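Local coordinates for protein lantibiotic dehydratase (Microbispora corallina, PDB 5EHK) that probably dehydrates serine and threonine residues in the precursor peptide of the lantibiotic NAI-107, using glutamyl-tRNA to activate their side chains, at residues Arg464-Ala469 / Phe676-Arg681; Glu474-Ile479 / Ala688-Arg693. All coordinates share one frame; numbering follows the deposited sequence.

Interaction 1. Residues Arg464-Ala469 / Phe676-Arg681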
loop_
_atom_site.group_PDB
_atom_site.type_symbol
_atom_site.label_atom_id
_atom_site.label_comp_id
_atom_site.label_asym_id
_atom_site.label_seq_id
_atom_site.Cartn_x
_atom_site.Cartn_y
_atom_site.Cartn_z
ATOM N N ARG A 464 8.475 -1.636 -27.278
ATOM C CA ARG A 464 8.960 -1.923 -28.627
ATOM C C ARG A 464 8.321 -1.013 -29.672
ATOM O O ARG A 464 8.995 -0.498 -30.579
ATOM C CB ARG A 464 8.688 -3.369 -29.005
ATOM C CG ARG A 464 9.716 -4.344 -28.516
ATOM C CD ARG A 464 9.534 -5.658 -29.244
ATOM N NE ARG A 464 8.176 -6.149 -29.046
ATOM C CZ ARG A 464 7.792 -6.881 -28.002
ATOM N NH1 ARG A 464 8.679 -7.243 -27.078
ATOM N NH2 ARG A 464 6.525 -7.270 -27.895
ATOM N N LEU A 465 7.013 -0.822 -29.537
ATOM C CA LEU A 465 6.280 -0.037 -30.503
ATOM C C LEU A 465 6.889 1.342 -30.552
ATOM O O LEU A 465 7.068 1.913 -31.628
ATOM C CB LEU A 465 4.798 0.059 -30.127
ATOM C CG LEU A 465 3.931 -1.212 -30.115
ATOM C CD1 LEU A 465 2.506 -0.843 -29.705
ATOM C CD2 LEU A 465 3.948 -1.978 -31.452
ATOM N N VAL A 466 7.232 1.860 -29.382
ATOM C CA VAL A 466 7.786 3.204 -29.275
ATOM C C VAL A 466 9.210 3.268 -29.816
ATOM O O VAL A 466 9.568 4.207 -30.545
ATOM C CB VAL A 466 7.711 3.740 -27.819
ATOM C CG1 VAL A 466 8.422 5.086 -27.673
ATOM C CG2 VAL A 466 6.267 3.836 -27.371
ATOM N N ALA A 467 9.996 2.245 -29.494
ATOM C CA ALA A 467 11.406 2.204 -29.871
ATOM C C ALA A 467 11.566 2.168 -31.386
ATOM O O ALA A 467 12.312 2.969 -31.947
ATOM C CB ALA A 467 12.108 1.004 -29.227
ATOM N N LYS A 468 10.910 1.204 -32.028
ATOM C CA LYS A 468 10.867 1.133 -33.484
ATOM C C LYS A 468 10.428 2.456 -34.131
ATOM O O LYS A 468 11.142 3.012 -34.977
ATOM C CB LYS A 468 9.943 0.000 -33.931
ATOM C CG LYS A 468 10.533 -1.378 -33.721
ATOM C CD LYS A 468 9.554 -2.458 -34.179
ATOM C CE LYS A 468 8.287 -2.486 -33.300
ATOM N NZ LYS A 468 7.265 -3.497 -33.731
ATOM N N ALA A 469 9.292 2.986 -33.692
ATOM C CA ALA A 469 8.802 4.253 -34.216
ATOM C C ALA A 469 9.843 5.354 -34.097
ATOM O O ALA A 469 9.799 6.316 -34.845
ATOM C CB ALA A 469 7.503 4.669 -33.540
ATOM N N PHE A 676 8.413 12.059 -26.597
ATOM C CA PHE A 676 7.461 11.905 -27.679
ATOM C C PHE A 676 6.880 10.528 -27.672
ATOM O O PHE A 676 7.611 9.550 -27.551
ATOM C CB PHE A 676 8.075 12.188 -29.059
ATOM C CG PHE A 676 7.157 11.848 -30.205
ATOM C CD1 PHE A 676 6.077 12.677 -30.519
ATOM C CD2 PHE A 676 7.356 10.693 -30.954
ATOM C CE1 PHE A 676 5.211 12.359 -31.561
ATOM C CE2 PHE A 676 6.507 10.375 -31.999
ATOM C CZ PHE A 676 5.430 11.202 -32.300
ATOM N N LEU A 677 5.555 10.479 -27.806
ATOM C CA LEU A 677 4.789 9.248 -28.013
ATOM C C LEU A 677 4.029 9.284 -29.340
ATOM O O LEU A 677 3.260 10.218 -29.606
ATOM C CB LEU A 677 3.809 9.027 -26.863
ATOM C CG LEU A 677 4.417 8.541 -25.556
ATOM C CD1 LEU A 677 3.373 8.679 -24.510
ATOM C CD2 LEU A 677 4.908 7.080 -25.667
ATOM N N PRO A 678 4.246 8.266 -30.181
ATOM C CA PRO A 678 3.622 8.168 -31.506
ATOM C C PRO A 678 2.115 8.035 -31.382
ATOM O O PRO A 678 1.674 7.437 -30.399
ATOM C CB PRO A 678 4.183 6.855 -32.056
ATOM C CG PRO A 678 4.495 6.050 -30.847
ATOM C CD PRO A 678 4.951 7.030 -29.804
ATOM N N GLY A 679 1.352 8.601 -32.324
ATOM C CA GLY A 679 -0.067 8.304 -32.443
ATOM C C GLY A 679 -0.240 6.818 -32.729
ATOM O O GLY A 679 0.621 6.205 -33.350
ATOM N N VAL A 680 -1.327 6.218 -32.264
ATOM C CA VAL A 680 -1.521 4.792 -32.511
ATOM C C VAL A 680 -2.745 4.543 -33.395
ATOM O O VAL A 680 -3.856 4.993 -33.096
ATOM C CB VAL A 680 -1.493 3.953 -31.197
ATOM C CG1 VAL A 680 -1.647 4.853 -29.993
ATOM C CG2 VAL A 680 -2.529 2.843 -31.205
ATOM N N ARG A 681 -2.518 3.866 -34.514
ATOM C CA ARG A 681 -3.575 3.651 -35.488
ATOM C C ARG A 681 -4.033 2.202 -35.649
ATOM O O ARG A 681 -3.230 1.282 -35.776
ATOM C CB ARG A 681 -3.204 4.273 -36.831
ATOM C CG ARG A 681 -4.355 4.345 -37.825
ATOM C CD ARG A 681 -4.114 5.452 -38.828
ATOM N NE ARG A 681 -2.954 5.184 -39.669
ATOM C CZ ARG A 681 -2.972 4.420 -40.754
ATOM N NH1 ARG A 681 -4.093 3.828 -41.131
ATOM N NH2 ARG A 681 -1.864 4.243 -41.456
#
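This is a helix-on-sheet contact in the N-terminal part of the dehydratase, the part that in the LanB family probably carries out glutamylation. Val-466 and Ala-469 of helix 460-471 meet Leu-677 and Pro-678 of strand 676-682, at the short break that separates its two halves. The two helix residues are three apart, about one turn. Both reach the sheet, Ala-469 with its CB directed at the proline, Val-466 from the flank through CG2. They touch the proline ring at different corners: Val-466 CG2 lies 4.2 Å from Pro-678 CD, whereas Ala-469 CB lies 4.2 Å from Pro-678 CB. The backbones come closest here as well, with Val-466 CA and Pro-678 CA 6.9 Å apart.

The same valine methyl also reaches the leucine, at 3.9 Å from Val-466 CG2 to Leu-677 CD2, the two branched side chains lying at a slant to one another. With chi1 at 174°, CG1 of Val-466 takes the place opposite the backbone N, and this puts CG2 beside that nitrogen, on the branch that makes both contacts. No hydrogen bond joins the segments; the contact is wholly apolar and all four residues are buried. Within the helix, Ala-469 N donates to Leu-465 O (3.2 Å), a routine bond of the turn that carries both residues.

Val-466 and Leu-677 both also touch Trp-668 of a nearby loop, while Ala-469 also rests on Ile-477. Away from the strand the helix meets the other copy of the protein: Ala-467 packs on Pro-675 of the second subunit and Lys-468 on its Glu-720. The helix thus lies between that subunit and strand 676-682, which itself runs between the parallel strand 476-479 and the antiparallel strand 685-693, hydrogen-bonded to both.

Interaction 2. Residues Glu474-Ile479 / Ala688-Arg693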
loop_
_atom_site.group_PDB
_atom_site.type_symbol
_atom_site.label_atom_id
_atom_site.label_comp_id
_atom_site.label_asym_id
_atom_site.label_seq_id
_atom_site.Cartn_x
_atom_site.Cartn_y
_atom_site.Cartn_z
ATOM N N GLU A 474 9.083 7.833 -37.300
ATOM C CA GLU A 474 7.648 7.928 -37.578
ATOM C C GLU A 474 6.818 8.492 -36.407
ATOM O O GLU A 474 7.039 8.141 -35.252
ATOM C CB GLU A 474 7.113 6.543 -37.906
ATOM C CG GLU A 474 7.700 5.902 -39.153
ATOM C CD GLU A 474 7.416 4.399 -39.212
ATOM O OE1 GLU A 474 7.199 3.793 -38.137
ATOM O OE2 GLU A 474 7.383 3.829 -40.327
ATOM N N ARG A 475 5.840 9.339 -36.712
ATOM C CA ARG A 475 5.006 9.948 -35.684
ATOM C C ARG A 475 3.786 9.101 -35.367
ATOM O O ARG A 475 3.030 9.431 -34.454
ATOM C CB ARG A 475 4.484 11.288 -36.168
ATOM C CG ARG A 475 5.536 12.302 -36.387
ATOM C CD ARG A 475 5.000 13.389 -37.279
ATOM N NE ARG A 475 5.806 14.601 -37.189
ATOM C CZ ARG A 475 5.551 15.711 -37.866
ATOM N NH1 ARG A 475 4.514 15.769 -38.684
ATOM N NH2 ARG A 475 6.332 16.763 -37.715
ATOM N N GLU A 476 3.577 8.026 -36.121
ATOM C CA GLU A 476 2.438 7.161 -35.880
ATOM C C GLU A 476 2.929 5.749 -36.075
ATOM O O GLU A 476 3.785 5.496 -36.911
ATOM C CB GLU A 476 1.289 7.482 -36.839
ATOM C CG GLU A 476 0.670 8.885 -36.637
ATOM C CD GLU A 476 -0.646 9.116 -37.410
ATOM O OE1 GLU A 476 -1.157 8.159 -38.056
ATOM O OE2 GLU A 476 -1.154 10.272 -37.382
ATOM N N ILE A 477 2.403 4.830 -35.285
ATOM C CA ILE A 477 2.735 3.431 -35.405
ATOM C C ILE A 477 1.403 2.759 -35.711
ATOM O O ILE A 477 0.360 3.290 -35.337
ATOM C CB ILE A 477 3.426 2.908 -34.100
ATOM C CG1 ILE A 477 4.102 1.555 -34.330
ATOM C CG2 ILE A 477 2.452 2.809 -32.916
ATOM C CD1 ILE A 477 5.514 1.636 -34.925
ATOM N N VAL A 478 1.413 1.646 -36.446
ATOM C CA VAL A 478 0.168 1.005 -36.865
ATOM C C VAL A 478 0.014 -0.362 -36.231
ATOM O O VAL A 478 0.879 -1.216 -36.380
ATOM C CB VAL A 478 0.091 0.827 -38.397
ATOM C CG1 VAL A 478 -1.112 -0.059 -38.774
ATOM C CG2 VAL A 478 0.023 2.187 -39.103
ATOM N N ILE A 479 -1.098 -0.578 -35.539
ATOM C CA ILE A 479 -1.327 -1.842 -34.848
ATOM C C ILE A 479 -2.399 -2.662 -35.544
ATOM O O ILE A 479 -3.380 -2.135 -36.073
ATOM C CB ILE A 479 -1.681 -1.625 -33.349
ATOM C CG1 ILE A 479 -3.039 -0.936 -33.187
ATOM C CG2 ILE A 479 -0.605 -0.792 -32.664
ATOM C CD1 ILE A 479 -3.495 -0.788 -31.730
ATOM N N ALA A 688 -5.087 6.928 -30.011
ATOM C CA ALA A 688 -4.414 7.965 -29.251
ATOM C C ALA A 688 -3.668 8.831 -30.243
ATOM O O ALA A 688 -3.071 8.315 -31.181
ATOM C CB ALA A 688 -3.446 7.357 -28.246
ATOM N N ALA A 689 -3.730 10.143 -30.042
ATOM C CA ALA A 689 -3.039 11.114 -30.884
ATOM C C ALA A 689 -1.525 11.124 -30.599
ATOM O O ALA A 689 -1.076 10.623 -29.567
ATOM C CB ALA A 689 -3.637 12.502 -30.672
ATOM N N PRO A 690 -0.721 11.662 -31.532
ATOM C CA PRO A 690 0.705 11.776 -31.217
ATOM C C PRO A 690 0.935 12.840 -30.155
ATOM O O PRO A 690 0.114 13.742 -29.993
ATOM C CB PRO A 690 1.343 12.173 -32.561
ATOM C CG PRO A 690 0.356 11.751 -33.583
ATOM C CD PRO A 690 -0.985 11.993 -32.941
ATOM N N LEU A 691 2.060 12.722 -29.457
ATOM C CA LEU A 691 2.247 13.351 -28.156
ATOM C C LEU A 691 3.645 13.910 -27.851
ATOM O O LEU A 691 4.624 13.169 -27.840
ATOM C CB LEU A 691 1.954 12.279 -27.140
ATOM C CG LEU A 691 0.837 12.659 -26.217
ATOM C CD1 LEU A 691 0.466 11.401 -25.435
ATOM C CD2 LEU A 691 1.386 13.779 -25.345
ATOM N N TRP A 692 3.733 15.201 -27.551
ATOM C CA TRP A 692 5.022 15.811 -27.193
ATOM C C TRP A 692 5.017 16.399 -25.783
ATOM O O TRP A 692 4.218 17.287 -25.487
ATOM C CB TRP A 692 5.389 16.934 -28.182
ATOM C CG TRP A 692 5.846 16.447 -29.511
ATOM C CD1 TRP A 692 7.115 16.124 -29.861
ATOM C CD2 TRP A 692 5.037 16.230 -30.672
ATOM N NE1 TRP A 692 7.154 15.708 -31.166
ATOM C CE2 TRP A 692 5.888 15.762 -31.688
ATOM C CE3 TRP A 692 3.678 16.379 -30.948
ATOM C CZ2 TRP A 692 5.427 15.445 -32.962
ATOM C CZ3 TRP A 692 3.222 16.059 -32.200
ATOM C CH2 TRP A 692 4.096 15.595 -33.198
ATOM N N ARG A 693 5.907 15.937 -24.910
ATOM C CA ARG A 693 6.015 16.579 -23.601
ATOM C C ARG A 693 6.719 17.900 -23.791
ATOM O O ARG A 693 7.395 18.087 -24.788
ATOM C CB ARG A 693 6.784 15.737 -22.595
ATOM C CG ARG A 693 6.234 14.338 -22.362
ATOM C CD ARG A 693 6.942 13.677 -21.174
ATOM N NE ARG A 693 6.904 14.515 -19.981
ATOM C CZ ARG A 693 6.360 14.124 -18.839
ATOM N NH1 ARG A 693 5.848 12.907 -18.738
ATOM N NH2 ARG A 693 6.348 14.940 -17.804
#
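Pro-690 packs against the carbonyl of Arg-475, with Pro-690 CG 3.6 Å from Arg-475 O. The contact belongs to a three-strand arrangement in a mixed beta-sheet region: 476-479 and 685-693 flank strand 676-682, and the two flanking segments meet past their shared neighbour, partly through side chains and partly through the Arg-475 carbonyl, with no hydrogen bond between them. Arg-475 CA and Pro-690 CA are 6.5 Å apart.

Two further touches widen the patch. Glu-476 CG reaches Pro-690 CG at 4.2 Å, an aliphatic contact made by the methylene alone; CG sits beside the backbone N (chi1 -66°), and the chain runs on extended from there toward its carboxylate. In the second touch, Arg-475 NE approaches the edge of the Trp-692 indole near the ring plane, 4.3 Å from CZ2. The guanidinium is not laid over the ring face, so this is edge packing rather than a cation-pi stack.

Both large side chains are positioned by partners further out. The arginine is held at its far end, where NH1 forms a salt bridge with Glu-768 and NH2 donates to Asn-722 O; its side chain also touches Pro-724, as does Trp-692. Phe-676 of the middle strand packs against Pro-690 and Arg-475, and its ring meets the indole with their planes about 40° apart. The indole is also tied by a hydrogen bond from Trp-692 NE1 to the backbone oxygen of Trp-721.

Interactions 1 and 2 have centres about 5 Å apart and are joined through strand 676-682. Leu-677 O is 2.8 Å from Leu-691 N, a probable hydrogen bond to the antiparallel neighbour, and Gly-679 N is likewise 2.8 Å from Arg-475 O, the carbonyl against which the interaction 2 proline packs. Along the chain the segments alternate: helix 460-471 leads into strand 476-479 and, some 200 residues on, strand 676-682 into 685-693. Interaction 1 seats the helix on the middle strand, whereas interaction 2 bridges its two neighbours. No ligand marks an active site here; the second subunit comes within reach of three residues of interaction 1 and one of interaction 2.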